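Local coordinates for protein ten1 (Schizosaccharomyces pombe, PDB 3KF6) that partners stn1 in an Rpa2-Rpa3-like complex, takes part in binding single-stranded telomeric DNA and is required for telomere maintenance, at residues 13-18 and 45-50; 28-33 and 38-43; 54-59 and 81-86. All blocks are in the same frame, centred on the assembly; numbering follows the deposited sequence.

Contact 1. Residues 13-18 and 45-50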
ATOM      1  N   ASN B  13       1.393  18.983   2.651  1.00 22.06           N
ATOM      2  CA  ASN B  13       0.628  20.201   2.406  1.00 25.21           C
ATOM      3  C   ASN B  13      -0.863  19.955   2.162  1.00 24.91           C
ATOM      4  O   ASN B  13      -1.636  20.909   2.057  1.00 26.43           O
ATOM      5  CB  ASN B  13       1.222  20.981   1.224  1.00 26.33           C
ATOM      6  CG  ASN B  13       1.154  20.218  -0.084  1.00 28.67           C
ATOM      7  OD1 ASN B  13       0.087  19.770  -0.502  1.00 29.90           O
ATOM      8  ND2 ASN B  13       2.299  20.076  -0.747  1.00 31.49           N
ATOM      9  N   GLN B  14      -1.268  18.690   2.072  1.00 24.38           N
ATOM     10  CA  GLN B  14      -2.675  18.358   1.837  1.00 22.69           C
ATOM     11  C   GLN B  14      -3.360  17.805   3.081  1.00 24.06           C
ATOM     12  O   GLN B  14      -4.562  17.556   3.079  1.00 24.21           O
ATOM     13  CB  GLN B  14      -2.810  17.324   0.712  1.00 23.03           C
ATOM     14  CG  GLN B  14      -2.229  17.748  -0.622  1.00 23.03           C
ATOM     15  CD  GLN B  14      -2.269  16.623  -1.638  1.00 25.77           C
ATOM     16  OE1 GLN B  14      -1.780  15.522  -1.375  1.00 24.27           O
ATOM     17  NE2 GLN B  14      -2.853  16.891  -2.804  1.00 23.47           N
ATOM     18  N   ILE B  15      -2.596  17.605   4.148  1.00 24.16           N
ATOM     19  CA  ILE B  15      -3.167  17.056   5.368  1.00 23.40           C
ATOM     20  C   ILE B  15      -4.353  17.864   5.891  1.00 25.73           C
ATOM     21  O   ILE B  15      -5.348  17.289   6.330  1.00 23.09           O
ATOM     22  CB  ILE B  15      -2.095  16.934   6.472  1.00 23.62           C
ATOM     23  CG1 ILE B  15      -1.059  15.887   6.052  1.00 23.90           C
ATOM     24  CG2 ILE B  15      -2.741  16.535   7.790  1.00 24.16           C
ATOM     25  CD1 ILE B  15       0.122  15.762   6.998  1.00 21.99           C
ATOM     26  N   ASN B  16      -4.250  19.188   5.833  1.00 28.70           N
ATOM     27  CA  ASN B  16      -5.324  20.048   6.317  1.00 33.01           C
ATOM     28  C   ASN B  16      -6.537  20.072   5.391  1.00 34.65           C
ATOM     29  O   ASN B  16      -7.537  20.724   5.690  1.00 36.56           O
ATOM     30  CB  ASN B  16      -4.808  21.471   6.544  1.00 35.05           C
ATOM     31  CG  ASN B  16      -3.769  21.540   7.644  1.00 38.25           C
ATOM     32  OD1 ASN B  16      -3.892  20.869   8.669  1.00 40.20           O
ATOM     33  ND2 ASN B  16      -2.743  22.362   7.444  1.00 40.16           N
ATOM     34  N   ASP B  17      -6.444  19.370   4.265  1.00 35.41           N
ATOM     35  CA  ASP B  17      -7.557  19.291   3.325  1.00 36.43           C
ATOM     36  C   ASP B  17      -8.366  18.035   3.624  1.00 35.78           C
ATOM     37  O   ASP B  17      -9.442  17.832   3.064  1.00 36.58           O
ATOM     38  CB  ASP B  17      -7.061  19.214   1.877  1.00 37.97           C
ATOM     39  CG  ASP B  17      -6.360  20.476   1.428  1.00 40.90           C
ATOM     40  OD1 ASP B  17      -6.880  21.570   1.712  1.00 42.32           O
ATOM     41  OD2 ASP B  17      -5.297  20.373   0.777  1.00 42.97           O
ATOM     42  N   CYS B  18      -7.843  17.192   4.509  1.00 35.06           N
ATOM     43  CA  CYS B  18      -8.511  15.940   4.855  1.00 35.33           C
ATOM     44  C   CYS B  18      -9.287  15.993   6.167  1.00 35.46           C
ATOM     45  O   CYS B  18      -9.076  16.879   6.994  1.00 36.09           O
ATOM     46  CB  CYS B  18      -7.486  14.804   4.887  1.00 34.98           C
ATOM     47  SG  CYS B  18      -6.552  14.653   3.336  1.00 35.28           S
ATOM     48  N   SER B  45       5.641  23.358   4.076  1.00 31.63           N
ATOM     49  CA  SER B  45       4.591  22.738   4.882  1.00 29.71           C
ATOM     50  C   SER B  45       5.159  21.914   6.024  1.00 28.11           C
ATOM     51  O   SER B  45       6.303  21.472   5.979  1.00 28.98           O
ATOM     52  CB  SER B  45       3.713  21.830   4.023  1.00 31.16           C
ATOM     53  OG  SER B  45       4.476  20.790   3.434  1.00 36.89           O
ATOM     54  N   SER B  46       4.343  21.704   7.046  1.00 26.10           N
ATOM     55  CA  SER B  46       4.763  20.924   8.195  1.00 25.72           C
ATOM     56  C   SER B  46       3.577  20.266   8.880  1.00 23.98           C
ATOM     57  O   SER B  46       2.420  20.633   8.655  1.00 24.95           O
ATOM     58  CB  SER B  46       5.504  21.814   9.197  1.00 27.37           C
ATOM     59  OG  SER B  46       4.656  22.830   9.691  1.00 32.19           O
ATOM     60  N   VAL B  47       3.875  19.278   9.709  1.00 21.36           N
ATOM     61  CA  VAL B  47       2.843  18.571  10.446  1.00 21.96           C
ATOM     62  C   VAL B  47       3.437  18.021  11.729  1.00 23.11           C
ATOM     63  O   VAL B  47       4.605  17.624  11.768  1.00 22.34           O
ATOM     64  CB  VAL B  47       2.241  17.401   9.618  1.00 21.49           C
ATOM     65  CG1 VAL B  47       3.317  16.402   9.266  1.00 20.93           C
ATOM     66  CG2 VAL B  47       1.127  16.721  10.401  1.00 21.98           C
ATOM     67  N   THR B  48       2.634  18.025  12.784  1.00 23.28           N
ATOM     68  CA  THR B  48       3.057  17.509  14.072  1.00 24.96           C
ATOM     69  C   THR B  48       2.562  16.071  14.173  1.00 25.11           C
ATOM     70  O   THR B  48       1.366  15.804  14.054  1.00 25.21           O
ATOM     71  CB  THR B  48       2.472  18.354  15.218  1.00 27.09           C
ATOM     72  OG1 THR B  48       3.119  19.630  15.238  1.00 30.03           O
ATOM     73  CG2 THR B  48       2.668  17.657  16.558  1.00 30.69           C
ATOM     74  N   CYS B  49       3.494  15.149  14.382  1.00 24.03           N
ATOM     75  CA  CYS B  49       3.165  13.736  14.476  1.00 25.08           C
ATOM     76  C   CYS B  49       3.394  13.184  15.875  1.00 26.88           C
ATOM     77  O   CYS B  49       4.488  13.296  16.424  1.00 27.58           O
ATOM     78  CB  CYS B  49       3.999  12.938  13.474  1.00 23.81           C
ATOM     79  SG  CYS B  49       3.740  13.424  11.742  1.00 23.97           S
ATOM     80  N   ASP B  50       2.351  12.587  16.440  1.00 27.93           N
ATOM     81  CA  ASP B  50       2.425  11.999  17.772  1.00 28.24           C
ATOM     82  C   ASP B  50       2.928  10.568  17.635  1.00 28.91           C
ATOM     83  O   ASP B  50       2.235   9.712  17.092  1.00 26.55           O
ATOM     84  CB  ASP B  50       1.039  11.995  18.420  1.00 29.41           C
ATOM     85  CG  ASP B  50       1.054  11.444  19.838  1.00 30.46           C
ATOM     86  OD1 ASP B  50       1.783  10.461  20.096  1.00 33.07           O
ATOM     87  OD2 ASP B  50       0.322  11.987  20.691  1.00 32.61           O
TER

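Contact 2. Residues 28-33 and 38-43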
ATOM      1  N   GLY B  28       7.826  12.690   4.979  1.00 16.22           N
ATOM      2  CA  GLY B  28       8.218  13.947   5.588  1.00 17.79           C
ATOM      3  C   GLY B  28       9.659  13.942   6.049  1.00 19.34           C
ATOM      4  O   GLY B  28      10.248  12.881   6.278  1.00 17.40           O
ATOM      5  N   CYS B  29      10.220  15.141   6.191  1.00 18.61           N
ATOM      6  CA  CYS B  29      11.603  15.313   6.615  1.00 19.31           C
ATOM      7  C   CYS B  29      11.654  15.728   8.088  1.00 19.42           C
ATOM      8  O   CYS B  29      10.982  16.679   8.496  1.00 17.57           O
ATOM      9  CB  CYS B  29      12.260  16.376   5.737  1.00 22.19           C
ATOM     10  SG  CYS B  29      14.008  16.582   6.030  1.00 26.15           S
ATOM     11  N   VAL B  30      12.458  15.022   8.879  1.00 18.17           N
ATOM     12  CA  VAL B  30      12.543  15.316  10.307  1.00 19.57           C
ATOM     13  C   VAL B  30      13.112  16.691  10.635  1.00 20.58           C
ATOM     14  O   VAL B  30      14.246  17.011  10.278  1.00 21.34           O
ATOM     15  CB  VAL B  30      13.372  14.245  11.054  1.00 20.01           C
ATOM     16  CG1 VAL B  30      13.450  14.588  12.535  1.00 20.93           C
ATOM     17  CG2 VAL B  30      12.727  12.881  10.880  1.00 19.85           C
ATOM     18  N   GLN B  31      12.311  17.506  11.311  1.00 20.27           N
ATOM     19  CA  GLN B  31      12.748  18.840  11.707  1.00 24.20           C
ATOM     20  C   GLN B  31      13.125  18.815  13.185  1.00 25.58           C
ATOM     21  O   GLN B  31      14.084  19.471  13.605  1.00 26.01           O
ATOM     22  CB  GLN B  31      11.636  19.865  11.471  1.00 26.46           C
ATOM     23  CG  GLN B  31      12.030  21.297  11.828  1.00 32.63           C
ATOM     24  CD  GLN B  31      13.303  21.739  11.129  1.00 36.27           C
ATOM     25  OE1 GLN B  31      13.441  21.597   9.912  1.00 39.87           O
ATOM     26  NE2 GLN B  31      14.239  22.287  11.897  1.00 38.44           N
ATOM     27  N   SER B  32      12.365  18.054  13.968  1.00 26.46           N
ATOM     28  CA  SER B  32      12.615  17.932  15.400  1.00 30.76           C
ATOM     29  C   SER B  32      11.854  16.750  15.997  1.00 32.89           C
ATOM     30  O   SER B  32      10.857  16.290  15.439  1.00 31.57           O
ATOM     31  CB  SER B  32      12.213  19.222  16.120  1.00 30.47           C
ATOM     32  OG  SER B  32      10.828  19.474  15.975  1.00 32.90           O
ATOM     33  N   TYR B  33      12.327  16.268  17.141  1.00 34.97           N
ATOM     34  CA  TYR B  33      11.713  15.130  17.814  1.00 37.51           C
ATOM     35  C   TYR B  33      11.836  15.317  19.325  1.00 40.00           C
ATOM     36  O   TYR B  33      12.873  15.003  19.914  1.00 41.19           O
ATOM     37  CB  TYR B  33      12.418  13.849  17.354  1.00 38.29           C
ATOM     38  CG  TYR B  33      11.955  12.562  18.001  1.00 40.49           C
ATOM     39  CD1 TYR B  33      10.599  12.264  18.128  1.00 41.29           C
ATOM     40  CD2 TYR B  33      12.881  11.610  18.433  1.00 41.18           C
ATOM     41  CE1 TYR B  33      10.177  11.049  18.668  1.00 42.39           C
ATOM     42  CE2 TYR B  33      12.469  10.393  18.970  1.00 42.67           C
ATOM     43  CZ  TYR B  33      11.116  10.118  19.085  1.00 42.86           C
ATOM     44  OH  TYR B  33      10.702   8.913  19.611  1.00 44.61           O
ATOM     45  N   LEU B  38       6.919  14.429  16.943  1.00 28.85           N
ATOM     46  CA  LEU B  38       7.833  14.445  15.815  1.00 27.12           C
ATOM     47  C   LEU B  38       7.307  15.489  14.834  1.00 26.08           C
ATOM     48  O   LEU B  38       6.168  15.399  14.380  1.00 25.15           O
ATOM     49  CB  LEU B  38       7.845  13.067  15.152  1.00 29.30           C
ATOM     50  CG  LEU B  38       9.011  12.646  14.259  1.00 32.26           C
ATOM     51  CD1 LEU B  38       8.588  11.398  13.493  1.00 31.73           C
ATOM     52  CD2 LEU B  38       9.394  13.761  13.300  1.00 34.36           C
ATOM     53  N   ARG B  39       8.128  16.485  14.518  1.00 24.02           N
ATOM     54  CA  ARG B  39       7.709  17.517  13.582  1.00 23.39           C
ATOM     55  C   ARG B  39       8.326  17.214  12.223  1.00 21.32           C
ATOM     56  O   ARG B  39       9.547  17.142  12.092  1.00 20.81           O
ATOM     57  CB  ARG B  39       8.152  18.899  14.077  1.00 28.37           C
ATOM     58  CG  ARG B  39       7.695  20.053  13.190  1.00 31.35           C
ATOM     59  CD  ARG B  39       7.836  21.392  13.907  1.00 36.99           C
ATOM     60  NE  ARG B  39       7.382  22.513  13.087  1.00 41.66           N
ATOM     61  CZ  ARG B  39       8.095  23.070  12.113  1.00 43.90           C
ATOM     62  NH1 ARG B  39       9.307  22.614  11.833  1.00 45.83           N
ATOM     63  NH2 ARG B  39       7.594  24.086  11.419  1.00 44.89           N
ATOM     64  N   LEU B  40       7.472  17.013  11.221  1.00 20.57           N
ATOM     65  CA  LEU B  40       7.939  16.716   9.872  1.00 19.77           C
ATOM     66  C   LEU B  40       7.601  17.848   8.923  1.00 20.41           C
ATOM     67  O   LEU B  40       6.557  18.487   9.046  1.00 22.07           O
ATOM     68  CB  LEU B  40       7.302  15.433   9.345  1.00 19.70           C
ATOM     69  CG  LEU B  40       7.647  14.122  10.040  1.00 21.92           C
ATOM     70  CD1 LEU B  40       6.959  12.982   9.305  1.00 22.00           C
ATOM     71  CD2 LEU B  40       9.149  13.908  10.035  1.00 22.48           C
ATOM     72  N   ILE B  41       8.487  18.088   7.965  1.00 20.58           N
ATOM     73  CA  ILE B  41       8.262  19.148   6.999  1.00 22.63           C
ATOM     74  C   ILE B  41       8.496  18.652   5.584  1.00 22.36           C
ATOM     75  O   ILE B  41       9.130  17.621   5.361  1.00 20.24           O
ATOM     76  CB  ILE B  41       9.209  20.347   7.235  1.00 24.51           C
ATOM     77  CG1 ILE B  41      10.660  19.908   7.031  1.00 25.77           C
ATOM     78  CG2 ILE B  41       9.016  20.899   8.646  1.00 25.52           C
ATOM     79  CD1 ILE B  41      11.668  21.036   7.150  1.00 27.86           C
ATOM     80  N   ASP B  42       7.955  19.400   4.636  1.00 23.79           N
ATOM     81  CA  ASP B  42       8.121  19.117   3.220  1.00 24.27           C
ATOM     82  C   ASP B  42       7.974  20.486   2.574  1.00 25.28           C
ATOM     83  O   ASP B  42       6.865  20.993   2.416  1.00 26.49           O
ATOM     84  CB  ASP B  42       7.047  18.155   2.716  1.00 25.08           C
ATOM     85  CG  ASP B  42       7.296  17.709   1.289  1.00 27.00           C
ATOM     86  OD1 ASP B  42       8.439  17.872   0.809  1.00 27.79           O
ATOM     87  OD2 ASP B  42       6.359  17.193   0.648  1.00 27.92           O
ATOM     88  N   GLY B  43       9.105  21.092   2.234  1.00 26.13           N
ATOM     89  CA  GLY B  43       9.067  22.419   1.651  1.00 28.47           C
ATOM     90  C   GLY B  43       8.637  23.396   2.730  1.00 29.21           C
ATOM     91  O   GLY B  43       9.209  23.416   3.823  1.00 28.87           O
TER

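Contact 3. Residues 54-59 and 81-86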
ATOM      1  N   VAL B  54       4.359   4.705  19.361  1.00 50.04           N
ATOM      2  CA  VAL B  54       5.195   3.976  18.413  1.00 50.15           C
ATOM      3  C   VAL B  54       6.640   4.482  18.401  1.00 49.98           C
ATOM      4  O   VAL B  54       7.183   4.836  17.355  1.00 49.75           O
ATOM      5  CB  VAL B  54       4.587   4.053  16.987  1.00 50.54           C
ATOM      6  CG1 VAL B  54       4.544   5.499  16.515  1.00 51.53           C
ATOM      7  CG2 VAL B  54       5.382   3.180  16.025  1.00 50.91           C
ATOM      8  N   LEU B  55       7.262   4.502  19.576  1.00 49.47           N
ATOM      9  CA  LEU B  55       8.644   4.956  19.695  1.00 49.06           C
ATOM     10  C   LEU B  55       9.617   4.026  18.978  1.00 48.21           C
ATOM     11  O   LEU B  55       9.716   2.845  19.303  1.00 47.95           O
ATOM     12  CB  LEU B  55       9.043   5.071  21.169  1.00 50.02           C
ATOM     13  CG  LEU B  55       8.862   6.432  21.850  1.00 50.81           C
ATOM     14  CD1 LEU B  55       7.441   6.924  21.683  1.00 50.76           C
ATOM     15  CD2 LEU B  55       9.213   6.308  23.324  1.00 50.99           C
ATOM     16  N   PRO B  56      10.345   4.553  17.980  1.00 47.62           N
ATOM     17  CA  PRO B  56      11.314   3.760  17.219  1.00 47.04           C
ATOM     18  C   PRO B  56      12.414   3.212  18.123  1.00 46.26           C
ATOM     19  O   PRO B  56      12.810   3.859  19.093  1.00 46.60           O
ATOM     20  CB  PRO B  56      11.852   4.762  16.200  1.00 47.42           C
ATOM     21  CG  PRO B  56      10.684   5.671  15.980  1.00 47.62           C
ATOM     22  CD  PRO B  56      10.186   5.892  17.386  1.00 47.47           C
ATOM     23  N   ASP B  57      12.905   2.021  17.800  1.00 45.06           N
ATOM     24  CA  ASP B  57      13.956   1.396  18.591  1.00 44.09           C
ATOM     25  C   ASP B  57      15.344   1.787  18.080  1.00 42.56           C
ATOM     26  O   ASP B  57      16.352   1.171  18.435  1.00 41.80           O
ATOM     27  CB  ASP B  57      13.785  -0.126  18.576  1.00 44.78           C
ATOM     28  CG  ASP B  57      13.848  -0.709  17.185  1.00 46.29           C
ATOM     29  OD1 ASP B  57      13.776  -1.951  17.064  1.00 47.17           O
ATOM     30  OD2 ASP B  57      13.966   0.070  16.214  1.00 47.37           O
ATOM     31  N   VAL B  58      15.380   2.816  17.239  1.00 40.93           N
ATOM     32  CA  VAL B  58      16.628   3.332  16.691  1.00 39.40           C
ATOM     33  C   VAL B  58      16.522   4.852  16.678  1.00 38.44           C
ATOM     34  O   VAL B  58      15.436   5.400  16.501  1.00 38.90           O
ATOM     35  CB  VAL B  58      16.883   2.828  15.251  1.00 39.21           C
ATOM     36  CG1 VAL B  58      17.118   1.324  15.258  1.00 39.02           C
ATOM     37  CG2 VAL B  58      15.704   3.183  14.361  1.00 39.47           C
ATOM     38  N   SER B  59      17.647   5.529  16.872  1.00 36.86           N
ATOM     39  CA  SER B  59      17.661   6.986  16.890  1.00 37.44           C
ATOM     40  C   SER B  59      17.281   7.586  15.543  1.00 36.73           C
ATOM     41  O   SER B  59      17.588   7.025  14.491  1.00 36.36           O
ATOM     42  CB  SER B  59      19.042   7.494  17.309  1.00 38.14           C
ATOM     43  OG  SER B  59      19.345   7.096  18.636  1.00 38.87           O
ATOM     44  N   LEU B  81       0.736   5.550  13.260  1.00 21.20           N
ATOM     45  CA  LEU B  81       0.459   4.125  13.401  1.00 21.30           C
ATOM     46  C   LEU B  81       1.645   3.301  12.904  1.00 21.81           C
ATOM     47  O   LEU B  81       1.961   2.245  13.454  1.00 22.16           O
ATOM     48  CB  LEU B  81      -0.791   3.745  12.594  1.00 22.63           C
ATOM     49  CG  LEU B  81      -2.092   4.458  12.972  1.00 25.12           C
ATOM     50  CD1 LEU B  81      -3.187   4.071  11.995  1.00 26.56           C
ATOM     51  CD2 LEU B  81      -2.483   4.100  14.391  1.00 27.07           C
ATOM     52  N   LEU B  82       2.295   3.782  11.848  1.00 20.44           N
ATOM     53  CA  LEU B  82       3.450   3.096  11.282  1.00 19.89           C
ATOM     54  C   LEU B  82       4.511   4.087  10.830  1.00 20.51           C
ATOM     55  O   LEU B  82       4.190   5.143  10.288  1.00 19.98           O
ATOM     56  CB  LEU B  82       3.042   2.254  10.071  1.00 19.19           C
ATOM     57  CG  LEU B  82       2.077   1.081  10.253  1.00 19.64           C
ATOM     58  CD1 LEU B  82       1.694   0.545   8.885  1.00 19.79           C
ATOM     59  CD2 LEU B  82       2.730  -0.005  11.093  1.00 20.63           C
ATOM     60  N   ILE B  83       5.777   3.736  11.049  1.00 21.12           N
ATOM     61  CA  ILE B  83       6.890   4.582  10.638  1.00 23.05           C
ATOM     62  C   ILE B  83       7.946   3.717   9.954  1.00 22.58           C
ATOM     63  O   ILE B  83       8.264   2.623  10.424  1.00 23.25           O
ATOM     64  CB  ILE B  83       7.583   5.265  11.840  1.00 25.65           C
ATOM     65  CG1 ILE B  83       6.564   5.987  12.712  1.00 27.45           C
ATOM     66  CG2 ILE B  83       8.632   6.255  11.338  1.00 25.91           C
ATOM     67  CD1 ILE B  83       7.174   6.557  13.984  1.00 29.63           C
ATOM     68  N   ARG B  84       8.485   4.204   8.845  1.00 20.56           N
ATOM     69  CA  ARG B  84       9.531   3.481   8.125  1.00 21.00           C
ATOM     70  C   ARG B  84      10.471   4.499   7.501  1.00 20.73           C
ATOM     71  O   ARG B  84      10.039   5.552   7.048  1.00 18.27           O
ATOM     72  CB  ARG B  84       8.940   2.605   7.015  1.00 22.37           C
ATOM     73  CG  ARG B  84       8.356   1.270   7.468  1.00 24.39           C
ATOM     74  CD  ARG B  84       9.450   0.298   7.923  1.00 26.55           C
ATOM     75  NE  ARG B  84       8.933  -1.050   8.155  1.00 27.31           N
ATOM     76  CZ  ARG B  84       8.058  -1.365   9.104  1.00 27.78           C
ATOM     77  NH1 ARG B  84       7.593  -0.430   9.922  1.00 27.55           N
ATOM     78  NH2 ARG B  84       7.649  -2.620   9.236  1.00 27.89           N
ATOM     79  N   SER B  85      11.761   4.192   7.487  1.00 18.54           N
ATOM     80  CA  SER B  85      12.727   5.095   6.877  1.00 18.06           C
ATOM     81  C   SER B  85      12.572   5.062   5.356  1.00 18.47           C
ATOM     82  O   SER B  85      12.355   4.000   4.773  1.00 20.20           O
ATOM     83  CB  SER B  85      14.150   4.665   7.242  1.00 19.87           C
ATOM     84  OG  SER B  85      15.103   5.326   6.426  1.00 20.27           O
ATOM     85  N   ALA B  86      12.676   6.229   4.720  1.00 17.23           N
ATOM     86  CA  ALA B  86      12.579   6.339   3.266  1.00 18.42           C
ATOM     87  C   ALA B  86      13.950   6.748   2.729  1.00 18.80           C
ATOM     88  O   ALA B  86      14.062   7.434   1.709  1.00 18.70           O
ATOM     89  CB  ALA B  86      11.532   7.389   2.881  1.00 20.23           C
TER

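Contact 1. Residues 13-18 and 45-50
Asn13 and Ser45 face each other where the two backbones run nearest, their CA atoms 5.3 Å apart, and the gap widens to 8.0 Å between the CA atoms of Ile15 and Val47. Residues 13-18 turn tightly here, with Asp17 N bonded to Gln14 O and Cys18 N to Ile15 O, whereas residues 45-50 form an extended strand. No hydrogen bond joins the two segments, so side-chain packing makes the contact.

Its apolar half is a single methyl set against a branch point. Ile15 CG1 stands beside its own backbone N, opposite the carbonyl carbon (chi1 -66°), and an extended chi2 carries CD1 across to Val47. There CD1 meets both CB and CG2 of the valine, 3.7 Å from each, with CG1 slightly farther, and the two side chains cross at about a right angle. The pairing suits both residues: isoleucine is long enough to bridge the wider gap, and the broad valine suits a strand while offering a compact surface to the incoming methyl. Phe26 touches both, and Ile10 also packs on Ile15, so this half is buried.

The other half lies nearer the surface, where the close backbones let two CB atoms meet directly: Asn13 takes part through its CB, 3.8 Å from Ser45 CB, and the serine is small enough to fit. Ser45 OG comes 3.7 Å from Asn13 N. The serine hydroxyl has its hydrogen-bonding partner in Asp42 O, so a small polar residue can sit against the turn with its oxygen satisfied.

The strand belongs to the curved sheet of an OB fold, and the inward reach of Ile15 to Val47 and Phe26 is consistent with a turn closing over the apolar interior of such a barrel.

Contact 2. Residues 28-33 and 38-43
A classic beta bulge, in which Gln31 and Ser32 both face Arg39, interrupts an antiparallel hairpin. Gln31 N donates to Arg39 O (2.9 Å), while Arg39 N turns to Ser32 O, also at 2.9 Å. Beyond the bulge, Cys29 and Ile41 form a hydrogen-bonded pair with a bond each way; Cys29 N to Ile41 O is 2.8 Å. The short strand axes meet at 129°, well away from strict antiparallel, as befits the coiled first two strands of an OB-fold barrel. Val30, Leu38 and Leu40 share one buried face: Val30 CG2 packs 3.8 Å from Leu40 CD2, Val30 also on Leu66 and Leu40 on Ile68. The face of Cys29, Ser32, Arg39 and Ile41 is more polar. Arg39 has CG anti to the backbone N (chi1 -177°) and an extended chain, which lays it alongside Gln31, whose CG meets the guanidinium at its edge. Gln31 bends at chi2, bringing OE1 3.3 Å from Ile41 CD1, and Ile41 CG1 packs 4.1 Å from Cys29 CB. Cutting Ile41 back to an alanine would probably leave a gap beside Cys29 and the bent glutamine, whose amide would be freer to turn. Ser32 OG rests 3.3 Å from Arg39 CB.

Contact 3. Residues 54-59 and 81-86
Ile83 reaches Val54 because its CG1 lies beside the backbone N (chi1 -52°) and its chi2 is extended (174°), projecting CD1 out from the strand; Val54, with CG1 tucked between its own N and carbonyl carbon (chi1 62°), presents that methyl in return. The two side chains cross at a slant, CD1 to CG1 measuring 3.8 Å. The same CD1 comes equally near the Val54 carbonyl oxygen, 3.8 Å from Val54 O, and so packs on backbone as well as side chain.

Pro56 closes in on this methyl from a third direction. Its ring atom CG is 4.1 Å from Ile83 CD1, and the ring and the isoleucine chain meet at about a right angle. A proline suits a segment without regular structure, since it stiffens the backbone and offers a compact apolar ring. Isoleucine is equally apt on the strand, where a beta-branched residue favours extended backbone and still has a long arm to send across the 8.0 Å between the CA atoms of Pro56 and Ile83. At the other end the touch is slight, with Val54 CG2 4.4 Å from Leu81 O.

No hydrogen bond crosses between the segments. Polar work is done by the neighbouring residue: Arg84 NH1 donates to Ile83 O (3.2 Å) from above the carbonyl plane, while Arg84 NH2 binds Asn101 OD1 and Pro99 O of the stn1 chain. Leu82 likewise packs on Tyr55 of stn1.

In OB folds the connection between the third and fourth barrel strands often holds a helix; here residues 54-59 of that connection have no regular structure and lie against the fifth strand, the one whose Leu82 and Arg84 meet stn1.

In the fold
Within one OB-fold barrel, only contact 2 is held by backbone hydrogen bonds between its segments; it is partly buried, the Val30, Leu38 and Leu40 face inside and Arg39 exposed. Contacts 1 and 3, on opposite sides of the chain's centre, each set irregular chain against a strand around an isoleucine methyl meeting a valine, joined by Asn13-Ser45 in contact 1 and Pro56 in contact 3. The Ile15-Val47 pair is enclosed, whereas contact 3 lies at the surface, on a strand that meets stn1. Neighbouring strands 37-42 and 45-50 are joined by backbone hydrogen bonds, Val47 N to Leu40 O and Cys49 N to Leu38 O. Tyr33 OH packs on Leu55 and Pro56, linking contacts 2 and 3.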